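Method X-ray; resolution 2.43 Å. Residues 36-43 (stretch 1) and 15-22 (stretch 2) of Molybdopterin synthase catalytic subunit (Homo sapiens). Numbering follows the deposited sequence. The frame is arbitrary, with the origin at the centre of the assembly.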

ATOM      1  N   GLN C  36     -11.672  -0.117   6.874  1.00 58.79           N
ATOM      2  CA  GLN C  36     -12.382  -0.667   8.074  1.00 53.91           C
ATOM      3  C   GLN C  36     -12.794  -2.113   7.920  1.00 54.69           C
ATOM      4  O   GLN C  36     -12.916  -2.833   8.892  1.00 58.09           O
ATOM      5  CB  GLN C  36     -13.620   0.164   8.457  1.00 53.61           C
ATOM      6  N   LEU C  37     -12.994  -2.563   6.695  1.00 58.39           N
ATOM      7  CA  LEU C  37     -13.436  -3.911   6.474  1.00 55.57           C
ATOM      8  C   LEU C  37     -12.311  -4.866   6.744  1.00 57.34           C
ATOM      9  O   LEU C  37     -12.571  -6.040   6.996  1.00 55.45           O
ATOM     10  CB  LEU C  37     -13.959  -4.082   5.063  1.00 59.44           C
ATOM     11  CG  LEU C  37     -15.282  -3.350   4.776  1.00 60.69           C
ATOM     12  CD1 LEU C  37     -15.557  -3.338   3.283  1.00 59.41           C
ATOM     13  CD2 LEU C  37     -16.470  -4.015   5.482  1.00 61.85           C
ATOM     14  N   VAL C  38     -11.063  -4.382   6.735  1.00 54.96           N
ATOM     15  CA  VAL C  38      -9.916  -5.284   6.972  1.00 52.28           C
ATOM     16  C   VAL C  38      -9.227  -5.147   8.336  1.00 49.15           C
ATOM     17  O   VAL C  38      -8.362  -5.926   8.634  1.00 49.07           O
ATOM     18  CB  VAL C  38      -8.896  -5.272   5.797  1.00 48.58           C
ATOM     19  CG1 VAL C  38      -9.607  -5.483   4.450  1.00 45.46           C
ATOM     20  CG2 VAL C  38      -8.053  -4.006   5.753  1.00 52.44           C
ATOM     21  N   ILE C  39      -9.611  -4.190   9.165  1.00 54.40           N
ATOM     22  CA  ILE C  39      -9.005  -4.041  10.488  1.00 59.30           C
ATOM     23  C   ILE C  39      -9.176  -5.310  11.335  1.00 54.49           C
ATOM     24  O   ILE C  39     -10.194  -5.957  11.269  1.00 52.74           O
ATOM     25  CB  ILE C  39      -9.657  -2.868  11.239  1.00 72.01           C
ATOM     26  CG1 ILE C  39      -9.137  -1.553  10.670  1.00 78.77           C
ATOM     27  CG2 ILE C  39      -9.353  -2.919  12.744  1.00 76.48           C
ATOM     28  CD1 ILE C  39      -9.994  -0.349  11.009  1.00 88.69           C
ATOM     29  N   SER C  40      -8.170  -5.638  12.130  1.00 53.20           N
ATOM     30  CA  SER C  40      -8.183  -6.829  12.976  1.00 54.60           C
ATOM     31  C   SER C  40      -7.301  -6.584  14.178  1.00 49.97           C
ATOM     32  O   SER C  40      -6.130  -6.238  14.012  1.00 54.10           O
ATOM     33  CB  SER C  40      -7.677  -8.082  12.220  1.00 59.48           C
ATOM     34  OG  SER C  40      -7.556  -9.248  13.063  1.00 54.17           O
ATOM     35  N   PRO C  41      -7.824  -6.818  15.392  1.00 55.30           N
ATOM     36  CA  PRO C  41      -6.967  -6.695  16.591  1.00 55.32           C
ATOM     37  C   PRO C  41      -5.764  -7.630  16.552  1.00 48.02           C
ATOM     38  O   PRO C  41      -4.793  -7.394  17.225  1.00 59.66           O
ATOM     39  CB  PRO C  41      -7.911  -7.049  17.746  1.00 59.66           C
ATOM     40  CG  PRO C  41      -8.997  -7.888  17.129  1.00 61.87           C
ATOM     41  CD  PRO C  41      -9.123  -7.453  15.699  1.00 62.13           C
ATOM     42  N   LEU C  42      -5.816  -8.675  15.751  1.00 48.71           N
ATOM     43  CA  LEU C  42      -4.641  -9.518  15.556  1.00 55.00           C
ATOM     44  C   LEU C  42      -3.665  -8.959  14.523  1.00 54.94           C
ATOM     45  O   LEU C  42      -2.641  -9.565  14.313  1.00 54.60           O
ATOM     46  CB  LEU C  42      -5.056 -10.909  15.109  1.00 52.23           C
ATOM     47  CG  LEU C  42      -5.993 -11.629  16.095  1.00 65.37           C
ATOM     48  CD1 LEU C  42      -6.837 -12.667  15.356  1.00 64.45           C
ATOM     49  CD2 LEU C  42      -5.225 -12.254  17.264  1.00 59.19           C
ATOM     50  N   CYS C  43      -3.984  -7.825  13.887  1.00 54.68           N
ATOM     51  CA  CYS C  43      -3.217  -7.301  12.773  1.00 56.92           C
ATOM     52  C   CYS C  43      -2.607  -5.971  13.104  1.00 53.69           C
ATOM     53  O   CYS C  43      -3.284  -5.083  13.644  1.00 63.32           O
ATOM     54  CB  CYS C  43      -4.101  -7.172  11.523  1.00 54.46           C
ATOM     55  SG  CYS C  43      -4.373  -8.816  10.829  1.00 55.15           S
TER
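Stretch 2 15-22: EEKSKDVI

Two chain segments that share no sheet can still be fastened together when side chains from one reach the polar atoms that the other leaves available. Residues 15-22 of the molybdopterin synthase catalytic subunit lie on residues 36-43 of the same chain in this way, through two hydrogen bonds and a small apolar contact.

The shorter bond involves Glu16. Its side chain is extended, with chi1 and chi2 both t, and carries the carboxylate to Ser40, whose own chi1 is t; Ser40 OG donates to Glu16 OE1 at 2.7 Å. The serine oxygen is used twice, because it also accepts from the backbone of its own stretch, Leu42 N to Ser40 OG at 3.3 Å. That second contact lies within the type I beta turn from Ser40 to Cys43, which is closed by a hydrogen bond from Cys43 N to Ser40 O of 2.7 Å. The hydroxyl thus links the carboxylate to the backbone amide of Leu42 inside the turn, while Glu16 OE2 is satisfied elsewhere in the structure.

The second bond is made by a lysine and a backbone carbonyl. Lys19 runs out through m, t, m and t rotamers until Lys19 NZ donates to Leu37 O at 2.8 Å. Leu37 belongs to the weakly bonded helical segment at about 36-38, and the long side chain lets the ammonium group reach its carbonyl without the two backbones coming close.

Around these polar anchors the packing is modest. Leu37 and Val21 both direct their CA-to-CB bonds toward the opposing stretch, and their methyls meet at 4.1 Å between Leu37 CD1 and Val21 CG1. At the turn, Glu16 OE1 also lies 3.8 Å from Pro41 CD and 3.8 Å from Leu42 CD1, so the carboxylate that bonds to the serine also has aliphatic carbon beside it. Altogether 278 Å² is buried, summed over both sides, with Glu16 and Leu37 contributing the largest individual areas.

The backbones themselves keep their distance. Stretch 2 is loop or turn until it enters a strand at 20-22, and the touching parts, Glu16 to Val21 and Leu37 to Leu42, run 149° apart end to end, a roughly antiparallel course. Glu16 therefore lies near Ser40, with CA atoms 8.4 Å apart, whereas Val21 lies near Leu37, with CA atoms 7.7 Å apart. At such separations side chains must bridge the gap, and here Glu16 and Lys19 do so with hydrogen bonds, Val21 with a methyl contact.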

ATOM      1  N   GLU C  15     -11.620 -16.299  18.380  1.00 91.20           N
ATOM      2  CA  GLU C  15     -11.648 -16.832  16.994  1.00 94.33           C
ATOM      3  C   GLU C  15     -12.390 -15.887  16.023  1.00 97.95           C
ATOM      4  O   GLU C  15     -13.617 -15.968  15.901  1.00115.06           O
ATOM      5  CB  GLU C  15     -12.293 -18.229  16.994  1.00 96.90           C
ATOM      6  CG  GLU C  15     -12.362 -18.891  15.631  1.00103.81           C
ATOM      7  CD  GLU C  15     -11.033 -18.855  14.904  1.00106.44           C
ATOM      8  OE1 GLU C  15     -10.029 -19.326  15.497  1.00100.76           O
ATOM      9  OE2 GLU C  15     -10.998 -18.346  13.758  1.00100.12           O
ATOM     10  N   GLU C  16     -11.645 -14.994  15.356  1.00 84.32           N
ATOM     11  CA  GLU C  16     -12.162 -14.098  14.265  1.00 67.68           C
ATOM     12  C   GLU C  16     -11.997 -14.774  12.901  1.00 66.92           C
ATOM     13  O   GLU C  16     -10.882 -15.127  12.528  1.00 60.34           O
ATOM     14  CB  GLU C  16     -11.368 -12.801  14.274  1.00 58.59           C
ATOM     15  CG  GLU C  16     -11.803 -11.704  13.325  1.00 58.65           C
ATOM     16  CD  GLU C  16     -10.796 -10.562  13.283  1.00 57.20           C
ATOM     17  OE1 GLU C  16      -9.662 -10.729  13.759  1.00 65.05           O
ATOM     18  OE2 GLU C  16     -11.120  -9.477  12.763  1.00 63.35           O
ATOM     19  N   LYS C  17     -13.091 -14.976  12.165  1.00 65.86           N
ATOM     20  CA  LYS C  17     -13.014 -15.631  10.855  1.00 61.88           C
ATOM     21  C   LYS C  17     -12.246 -14.684   9.907  1.00 61.47           C
ATOM     22  O   LYS C  17     -12.430 -13.461   9.939  1.00 56.75           O
ATOM     23  CB  LYS C  17     -14.413 -15.979  10.280  1.00 58.18           C
ATOM     24  N   SER C  18     -11.366 -15.271   9.101  1.00 58.75           N
ATOM     25  CA  SER C  18     -10.770 -14.587   7.954  1.00 56.34           C
ATOM     26  C   SER C  18     -11.808 -14.271   6.911  1.00 55.82           C
ATOM     27  O   SER C  18     -12.632 -15.132   6.603  1.00 52.02           O
ATOM     28  CB  SER C  18      -9.722 -15.470   7.322  1.00 49.01           C
ATOM     29  OG  SER C  18      -8.579 -15.403   8.110  1.00 53.27           O
ATOM     30  N   LYS C  19     -11.705 -13.087   6.317  1.00 48.27           N
ATOM     31  CA  LYS C  19     -12.693 -12.600   5.341  1.00 48.10           C
ATOM     32  C   LYS C  19     -12.022 -12.227   4.036  1.00 48.37           C
ATOM     33  O   LYS C  19     -10.910 -11.651   4.047  1.00 48.13           O
ATOM     34  CB  LYS C  19     -13.423 -11.364   5.821  1.00 49.26           C
ATOM     35  CG  LYS C  19     -14.018 -11.481   7.203  1.00 58.24           C
ATOM     36  CD  LYS C  19     -14.744 -10.205   7.634  1.00 62.41           C
ATOM     37  CE  LYS C  19     -13.768  -9.150   8.162  1.00 63.86           C
ATOM     38  NZ  LYS C  19     -14.343  -7.783   8.279  1.00 62.76           N
ATOM     39  N   ASP C  20     -12.695 -12.575   2.930  1.00 44.35           N
ATOM     40  CA  ASP C  20     -12.391 -12.114   1.598  1.00 45.96           C
ATOM     41  C   ASP C  20     -13.633 -11.290   1.202  1.00 48.14           C
ATOM     42  O   ASP C  20     -14.647 -11.856   0.940  1.00 45.73           O
ATOM     43  CB  ASP C  20     -12.247 -13.299   0.644  1.00 43.14           C
ATOM     44  CG  ASP C  20     -10.959 -14.105   0.840  1.00 50.09           C
ATOM     45  OD1 ASP C  20      -9.914 -13.577   1.257  1.00 51.16           O
ATOM     46  OD2 ASP C  20     -10.945 -15.296   0.531  1.00 49.34           O
ATOM     47  N   VAL C  21     -13.554  -9.969   1.166  1.00 47.94           N
ATOM     48  CA  VAL C  21     -14.697  -9.099   0.864  1.00 44.51           C
ATOM     49  C   VAL C  21     -14.482  -8.538  -0.540  1.00 53.12           C
ATOM     50  O   VAL C  21     -13.529  -7.794  -0.796  1.00 47.80           O
ATOM     51  CB  VAL C  21     -14.751  -7.929   1.855  1.00 51.58           C
ATOM     52  CG1 VAL C  21     -15.951  -7.024   1.599  1.00 53.71           C
ATOM     53  CG2 VAL C  21     -14.749  -8.453   3.294  1.00 49.37           C
ATOM     54  N   ILE C  22     -15.367  -8.917  -1.452  1.00 50.20           N
ATOM     55  CA  ILE C  22     -15.231  -8.629  -2.852  1.00 47.14           C
ATOM     56  C   ILE C  22     -16.497  -7.960  -3.339  1.00 51.56           C
ATOM     57  O   ILE C  22     -17.587  -8.511  -3.204  1.00 55.48           O
ATOM     58  CB  ILE C  22     -15.045  -9.926  -3.648  1.00 47.41           C
ATOM     59  CG1 ILE C  22     -13.828 -10.664  -3.109  1.00 45.31           C
ATOM     60  CG2 ILE C  22     -14.861  -9.597  -5.146  1.00 51.38           C
ATOM     61  CD1 ILE C  22     -13.601 -12.014  -3.692  1.00 45.87           C
TER